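Local coordinates for protein putative methyltransferase from antibiotic biosynthesis pathway (Anabaena variabilis ATCC 29413, PDB 3EGE) that probably acts as an S-adenosylmethionine-dependent methyltransferase, tentatively assigned to an antibiotic biosynthesis pathway, at residues A[100-105]-A[129-134]; A[142-147]-A[223-228]. All blocks are in the same frame, centred on the assembly; numbering follows the deposited sequence.

Interaction 1 of 2, residues A[100-105]-A[129-134]; sequences SILAIH and LTFDIR
Ser100 and Leu102 grip Leu129 through its backbone N and O: Leu129 N donates to Ser100 O over 3.0 Å, and Leu102 N donates to Leu129 O over 2.8 Å. The two bonds flank the parallel bridge between Ile101 and Leu129, just where the strand of 100-105 gives way to a loop. A water donates to Ser100 O and Leu129 O and accepts from Ala103 N, tying that loop to the sheet. Strands 97-101 and 126-131, joined through helix 110-120, form a beta-alpha-beta crossover of the Rossmann-like sheet expected of this methyltransferase family.

Apolar contacts gather on the face of the sheet that carries Ile101 and Leu129. Leu129 CD2 lies 4.1 Å from Ile101 CG2, and equally near Leu102 CG; the two leucines run side by side in the same direction. On the other side of the strand, where Thr130 points, Ile104 CD1 lies 3.8 Å from Thr130 OG1, which is hydrogen-bonded to Gln161 OE1.

The aromatic contact is T-shaped. Phe131 points an edge at the His105 ring, whose plane is turned 79° from its own. His105 CG, set between its backbone N and carbonyl carbon (chi1 64°), comes within 3.6 Å of Phe131 CE1, which stands over the imidazole face toward its rim. A second water lies 2.9 Å from His105 ND1 and reaches Thr130 OG1 weakly.

Interaction 2 of 2, residues A[142-147]-A[223-228]; sequences YDYFPF and LELLTA
Leu223, which meets Phe145 across the contact, has a carbonyl oxygen gripped twice within its own helix: Thr227 OG1 donates to Leu223 O over 2.6 Å, and Thr227 N does so over 2.9 Å. The hydroxyl and the amide arrive from opposite faces of the carbonyl plane; the hydroxyl bond holds the threonine side chain back against its own helix. No hydrogen bond joins 142-147 to 223-228; the contact is aromatic and aliphatic.

Leu226 is shared by two rings. Its CD1 methyl sits over the centre of the Tyr144 ring in a CH-pi contact, 4.0 Å from the centroid and only 7° off the normal, while CD2 lies 3.9 Å from Phe145 CE2. Leu226 CG is anti to its backbone N (chi1 -174°), and from there the two methyls branch to the two rings. Here the loop leading into helix 146-153 lays its aromatic side chains against helix 216-231, in the helical part of the chain, away from the central sheet.

Tyr144 also reaches the helix backbone, with CE1 3.5 Å from Leu226 CA. Its CD1 lies 4.0 Å from Leu225 CB, and its OH is hydrogen-bonded to Asp229 OD2, further along helix 216-231. Phe145 CZ touches Leu223 CD2 at 3.9 Å, their side chains crossing at a slant. Phe211 meets the Phe145 ring edge-to-face, and Trp235 of helix 234-239 packs against both Tyr144 and Leu226.

In the fold
Interaction 1 belongs to the central sheet, its centre about 6 Å from the centre of the chain, whereas the centre of interaction 2 is about 23 Å from it, in the helical part, although most of its touching residues are buried too. Parallel strands give interaction 1 its backbone hydrogen bonds, with bridging waters and one aromatic pair added toward the turn beyond, while interaction 2 relies on rings packed against leucine side chains and the helix backbone. No strand or helix is common to both. Strand 126-131 precedes helix 146-153 in the chain, and their segments touch where Ile133 CD1 packs 3.5 Å from Tyr142 OH, two residues that take no part in either contact.

Interaction 1 of 2, residues A[100-105]-A[129-134]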
loop_
_atom_site.group_PDB
_atom_site.type_symbol
_atom_site.label_atom_id
_atom_site.label_comp_id
_atom_site.label_asym_id
_atom_site.label_seq_id
_atom_site.Cartn_x
_atom_site.Cartn_y
_atom_site.Cartn_z
ATOM N N SER A 100 5.650 -2.831 5.995
ATOM C CA SER A 100 4.337 -2.144 6.069
ATOM C C SER A 100 3.979 -1.753 4.634
ATOM O O SER A 100 4.632 -0.879 4.030
ATOM C CB SER A 100 4.305 -0.951 7.019
ATOM O OG SER A 100 2.956 -0.638 7.309
ATOM N N ILE A 101 2.985 -2.456 4.093
ATOM C CA ILE A 101 2.565 -2.322 2.700
ATOM C C ILE A 101 1.316 -1.440 2.604
ATOM O O ILE A 101 0.222 -1.866 2.960
ATOM C CB ILE A 101 2.342 -3.729 2.060
ATOM C CG1 ILE A 101 3.573 -4.659 2.334
ATOM C CG2 ILE A 101 1.929 -3.584 0.567
ATOM C CD1 ILE A 101 5.054 -4.021 2.060
ATOM N N LEU A 102 1.523 -0.202 2.149
ATOM C CA LEU A 102 0.457 0.814 2.004
ATOM C C LEU A 102 -0.424 0.922 3.264
ATOM O O LEU A 102 -1.648 0.827 3.196
ATOM C CB LEU A 102 -0.377 0.579 0.726
ATOM C CG LEU A 102 0.356 0.684 -0.628
ATOM C CD1 LEU A 102 -0.603 0.217 -1.725
ATOM C CD2 LEU A 102 0.888 2.108 -0.924
ATOM N N ALA A 103 0.253 1.123 4.394
ATOM C CA ALA A 103 -0.372 1.207 5.716
ATOM C C ALA A 103 0.083 2.364 6.601
ATOM O O ALA A 103 -0.749 2.887 7.325
ATOM C CB ALA A 103 -0.151 -0.111 6.465
ATOM N N ILE A 104 1.365 2.768 6.537
ATOM C CA ILE A 104 1.945 3.774 7.465
ATOM C C ILE A 104 1.220 5.116 7.534
ATOM O O ILE A 104 1.300 5.811 8.547
ATOM C CB ILE A 104 3.513 3.995 7.278
ATOM C CG1 ILE A 104 3.891 4.693 5.945
ATOM C CG2 ILE A 104 4.256 2.683 7.395
ATOM C CD1 ILE A 104 5.402 5.186 5.874
ATOM N N HIS A 105 0.548 5.476 6.435
ATOM C CA HIS A 105 -0.316 6.662 6.369
ATOM C C HIS A 105 -1.540 6.593 7.254
ATOM O O HIS A 105 -2.123 7.636 7.534
ATOM C CB HIS A 105 -0.709 7.024 4.929
ATOM C CG HIS A 105 -1.538 6.002 4.228
ATOM N ND1 HIS A 105 -1.031 4.789 3.809
ATOM C CD2 HIS A 105 -2.819 6.053 3.789
ATOM C CE1 HIS A 105 -1.983 4.113 3.190
ATOM N NE2 HIS A 105 -3.074 4.858 3.160
ATOM N N LEU A 129 6.193 0.042 1.651
ATOM C CA LEU A 129 5.596 0.450 0.368
ATOM C C LEU A 129 4.680 1.588 0.794
ATOM O O LEU A 129 3.713 1.380 1.537
ATOM C CB LEU A 129 4.805 -0.630 -0.374
ATOM C CG LEU A 129 4.193 -0.174 -1.728
ATOM C CD1 LEU A 129 5.247 0.421 -2.697
ATOM C CD2 LEU A 129 3.414 -1.289 -2.430
ATOM N N THR A 130 5.028 2.789 0.327
ATOM C CA THR A 130 4.352 4.030 0.680
ATOM C C THR A 130 4.203 4.887 -0.579
ATOM O O THR A 130 4.359 4.398 -1.693
ATOM C CB THR A 130 5.139 4.746 1.831
ATOM O OG1 THR A 130 4.430 5.899 2.294
ATOM C CG2 THR A 130 6.568 5.120 1.394
ATOM N N PHE A 131 3.877 6.154 -0.392
ATOM C CA PHE A 131 3.663 7.059 -1.488
ATOM C C PHE A 131 3.838 8.536 -1.109
ATOM O O PHE A 131 3.810 8.927 0.071
ATOM C CB PHE A 131 2.212 6.876 -2.017
ATOM C CG PHE A 131 1.155 7.265 -1.011
ATOM C CD1 PHE A 131 0.735 6.358 -0.040
ATOM C CD2 PHE A 131 0.631 8.548 -0.985
ATOM C CE1 PHE A 131 -0.206 6.716 0.930
ATOM C CE2 PHE A 131 -0.317 8.922 -0.022
ATOM C CZ PHE A 131 -0.733 8.005 0.938
ATOM N N ASP A 132 3.961 9.329 -2.173
ATOM C CA ASP A 132 3.893 10.765 -2.135
ATOM C C ASP A 132 3.222 11.238 -3.456
ATOM O O ASP A 132 3.851 11.269 -4.522
ATOM C CB ASP A 132 5.262 11.369 -1.943
ATOM C CG ASP A 132 5.214 12.863 -1.755
ATOM O OD1 ASP A 132 4.119 13.473 -1.921
ATOM O OD2 ASP A 132 6.277 13.415 -1.437
ATOM N N ILE A 133 1.959 11.644 -3.351
ATOM C CA ILE A 133 1.174 12.131 -4.503
ATOM C C ILE A 133 1.829 13.367 -5.199
ATOM O O ILE A 133 1.670 13.556 -6.407
ATOM C CB ILE A 133 -0.315 12.437 -4.083
ATOM C CG1 ILE A 133 -1.265 12.386 -5.287
ATOM C CG2 ILE A 133 -0.406 13.796 -3.365
ATOM C CD1 ILE A 133 -1.408 11.067 -5.924
ATOM N N ARG A 134 2.579 14.163 -4.424
ATOM C CA ARG A 134 3.359 15.305 -4.911
ATOM C C ARG A 134 4.414 14.920 -5.963
ATOM O O ARG A 134 4.878 15.803 -6.704
ATOM C CB ARG A 134 4.039 16.076 -3.735
ATOM C CG ARG A 134 3.072 16.872 -2.822
ATOM C CD ARG A 134 3.651 17.287 -1.447
ATOM N NE ARG A 134 3.628 16.074 -0.707
ATOM C CZ ARG A 134 2.829 15.716 0.299
ATOM N NH1 ARG A 134 2.040 16.539 0.972
ATOM N NH2 ARG A 134 2.960 14.488 0.712
HETATM O O HOH W 1 3.254 1.584 4.202
HETATM O O HOH W 2 1.700 4.202 2.912
#

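Interaction 2 of 2, residues A[142-147]-A[223-228]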
loop_
_atom_site.group_PDB
_atom_site.type_symbol
_atom_site.label_atom_id
_atom_site.label_comp_id
_atom_site.label_asym_id
_atom_site.label_seq_id
_atom_site.Cartn_x
_atom_site.Cartn_y
_atom_site.Cartn_z
ATOM N N TYR A 142 -8.072 11.751 -11.075
ATOM C CA TYR A 142 -8.403 12.809 -10.114
ATOM C C TYR A 142 -9.270 13.926 -10.663
ATOM O O TYR A 142 -9.793 14.711 -9.884
ATOM C CB TYR A 142 -7.160 13.346 -9.432
ATOM C CG TYR A 142 -6.262 12.227 -8.964
ATOM C CD1 TYR A 142 -6.729 11.237 -8.095
ATOM C CD2 TYR A 142 -4.934 12.159 -9.403
ATOM C CE1 TYR A 142 -5.894 10.188 -7.688
ATOM C CE2 TYR A 142 -4.119 11.152 -9.011
ATOM C CZ TYR A 142 -4.584 10.169 -8.152
ATOM O OH TYR A 142 -3.706 9.184 -7.816
ATOM N N ASP A 143 -9.422 13.985 -11.982
ATOM C CA ASP A 143 -10.360 14.906 -12.596
ATOM C C ASP A 143 -11.825 14.442 -12.424
ATOM O O ASP A 143 -12.739 15.234 -12.588
ATOM C CB ASP A 143 -10.080 15.042 -14.071
ATOM C CG ASP A 143 -8.712 15.539 -14.357
ATOM O OD1 ASP A 143 -8.072 16.149 -13.465
ATOM O OD2 ASP A 143 -8.293 15.285 -15.496
ATOM N N TYR A 144 -12.026 13.151 -12.159
ATOM C CA TYR A 144 -13.336 12.578 -11.872
ATOM C C TYR A 144 -13.568 12.323 -10.389
ATOM O O TYR A 144 -14.717 12.437 -9.933
ATOM C CB TYR A 144 -13.543 11.266 -12.643
ATOM C CG TYR A 144 -13.517 11.451 -14.131
ATOM C CD1 TYR A 144 -14.686 11.774 -14.849
ATOM C CD2 TYR A 144 -12.324 11.303 -14.841
ATOM C CE1 TYR A 144 -14.647 11.946 -16.247
ATOM C CE2 TYR A 144 -12.277 11.459 -16.215
ATOM C CZ TYR A 144 -13.436 11.772 -16.919
ATOM O OH TYR A 144 -13.351 11.920 -18.277
ATOM N N PHE A 145 -12.509 11.944 -9.672
ATOM C CA PHE A 145 -12.572 11.592 -8.238
ATOM C C PHE A 145 -11.524 12.373 -7.430
ATOM O O PHE A 145 -10.524 11.796 -6.974
ATOM C CB PHE A 145 -12.403 10.072 -8.083
ATOM C CG PHE A 145 -13.423 9.270 -8.870
ATOM C CD1 PHE A 145 -14.779 9.394 -8.597
ATOM C CD2 PHE A 145 -13.021 8.397 -9.896
ATOM C CE1 PHE A 145 -15.728 8.656 -9.323
ATOM C CE2 PHE A 145 -13.955 7.676 -10.642
ATOM C CZ PHE A 145 -15.315 7.795 -10.344
ATOM N N PRO A 146 -11.768 13.690 -7.216
ATOM C CA PRO A 146 -10.745 14.556 -6.533
ATOM C C PRO A 146 -10.385 14.147 -5.104
ATOM O O PRO A 146 -9.254 14.395 -4.646
ATOM C CB PRO A 146 -11.380 15.957 -6.576
ATOM C CG PRO A 146 -12.849 15.700 -6.711
ATOM C CD PRO A 146 -12.966 14.471 -7.571
ATOM N N PHE A 147 -11.360 13.556 -4.413
ATOM C CA PHE A 147 -11.174 13.050 -3.057
ATOM C C PHE A 147 -10.004 12.082 -2.903
ATOM O O PHE A 147 -9.341 12.088 -1.856
ATOM C CB PHE A 147 -12.461 12.454 -2.497
ATOM C CG PHE A 147 -13.083 11.407 -3.370
ATOM C CD1 PHE A 147 -12.653 10.072 -3.311
ATOM C CD2 PHE A 147 -14.105 11.758 -4.273
ATOM C CE1 PHE A 147 -13.219 9.103 -4.147
ATOM C CE2 PHE A 147 -14.686 10.791 -5.098
ATOM C CZ PHE A 147 -14.246 9.466 -5.027
ATOM N N LEU A 223 -18.896 9.367 -11.117
ATOM C CA LEU A 223 -19.410 8.212 -11.873
ATOM C C LEU A 223 -20.224 8.626 -13.104
ATOM O O LEU A 223 -20.063 8.035 -14.179
ATOM C CB LEU A 223 -20.263 7.279 -10.990
ATOM C CG LEU A 223 -19.568 6.544 -9.849
ATOM C CD1 LEU A 223 -20.594 5.826 -8.966
ATOM C CD2 LEU A 223 -18.506 5.590 -10.391
ATOM N N GLU A 224 -21.083 9.627 -12.949
ATOM C CA GLU A 224 -21.903 10.112 -14.072
ATOM C C GLU A 224 -21.050 10.711 -15.175
ATOM O O GLU A 224 -21.256 10.419 -16.355
ATOM C CB GLU A 224 -22.960 11.140 -13.611
ATOM C CG GLU A 224 -24.111 10.547 -12.793
ATOM C CD GLU A 224 -25.003 11.605 -12.116
ATOM O OE1 GLU A 224 -24.477 12.556 -11.503
ATOM O OE2 GLU A 224 -26.235 11.465 -12.161
ATOM N N LEU A 225 -20.102 11.550 -14.779
ATOM C CA LEU A 225 -19.178 12.214 -15.710
ATOM C C LEU A 225 -18.247 11.199 -16.382
ATOM O O LEU A 225 -18.024 11.257 -17.590
ATOM C CB LEU A 225 -18.395 13.293 -14.961
ATOM C CG LEU A 225 -17.727 14.470 -15.664
ATOM C CD1 LEU A 225 -18.730 15.364 -16.429
ATOM C CD2 LEU A 225 -16.994 15.263 -14.561
ATOM N N LEU A 226 -17.717 10.254 -15.606
ATOM C CA LEU A 226 -16.876 9.188 -16.182
ATOM C C LEU A 226 -17.659 8.357 -17.219
ATOM O O LEU A 226 -17.169 8.146 -18.331
ATOM C CB LEU A 226 -16.270 8.294 -15.092
ATOM C CG LEU A 226 -15.257 7.231 -15.540
ATOM C CD1 LEU A 226 -14.160 7.805 -16.486
ATOM C CD2 LEU A 226 -14.645 6.539 -14.314
ATOM N N THR A 227 -18.889 7.958 -16.863
ATOM C CA THR A 227 -19.775 7.164 -17.735
ATOM C C THR A 227 -20.096 7.895 -19.044
ATOM O O THR A 227 -20.019 7.302 -20.113
ATOM C CB THR A 227 -21.083 6.785 -16.986
ATOM O OG1 THR A 227 -20.753 6.086 -15.777
ATOM C CG2 THR A 227 -22.008 5.913 -17.838
ATOM N N ALA A 228 -20.430 9.177 -18.956
ATOM C CA ALA A 228 -20.707 9.999 -20.143
ATOM C C ALA A 228 -19.454 10.106 -21.026
ATOM O O ALA A 228 -19.522 9.834 -22.220
ATOM C CB ALA A 228 -21.197 11.391 -19.749
#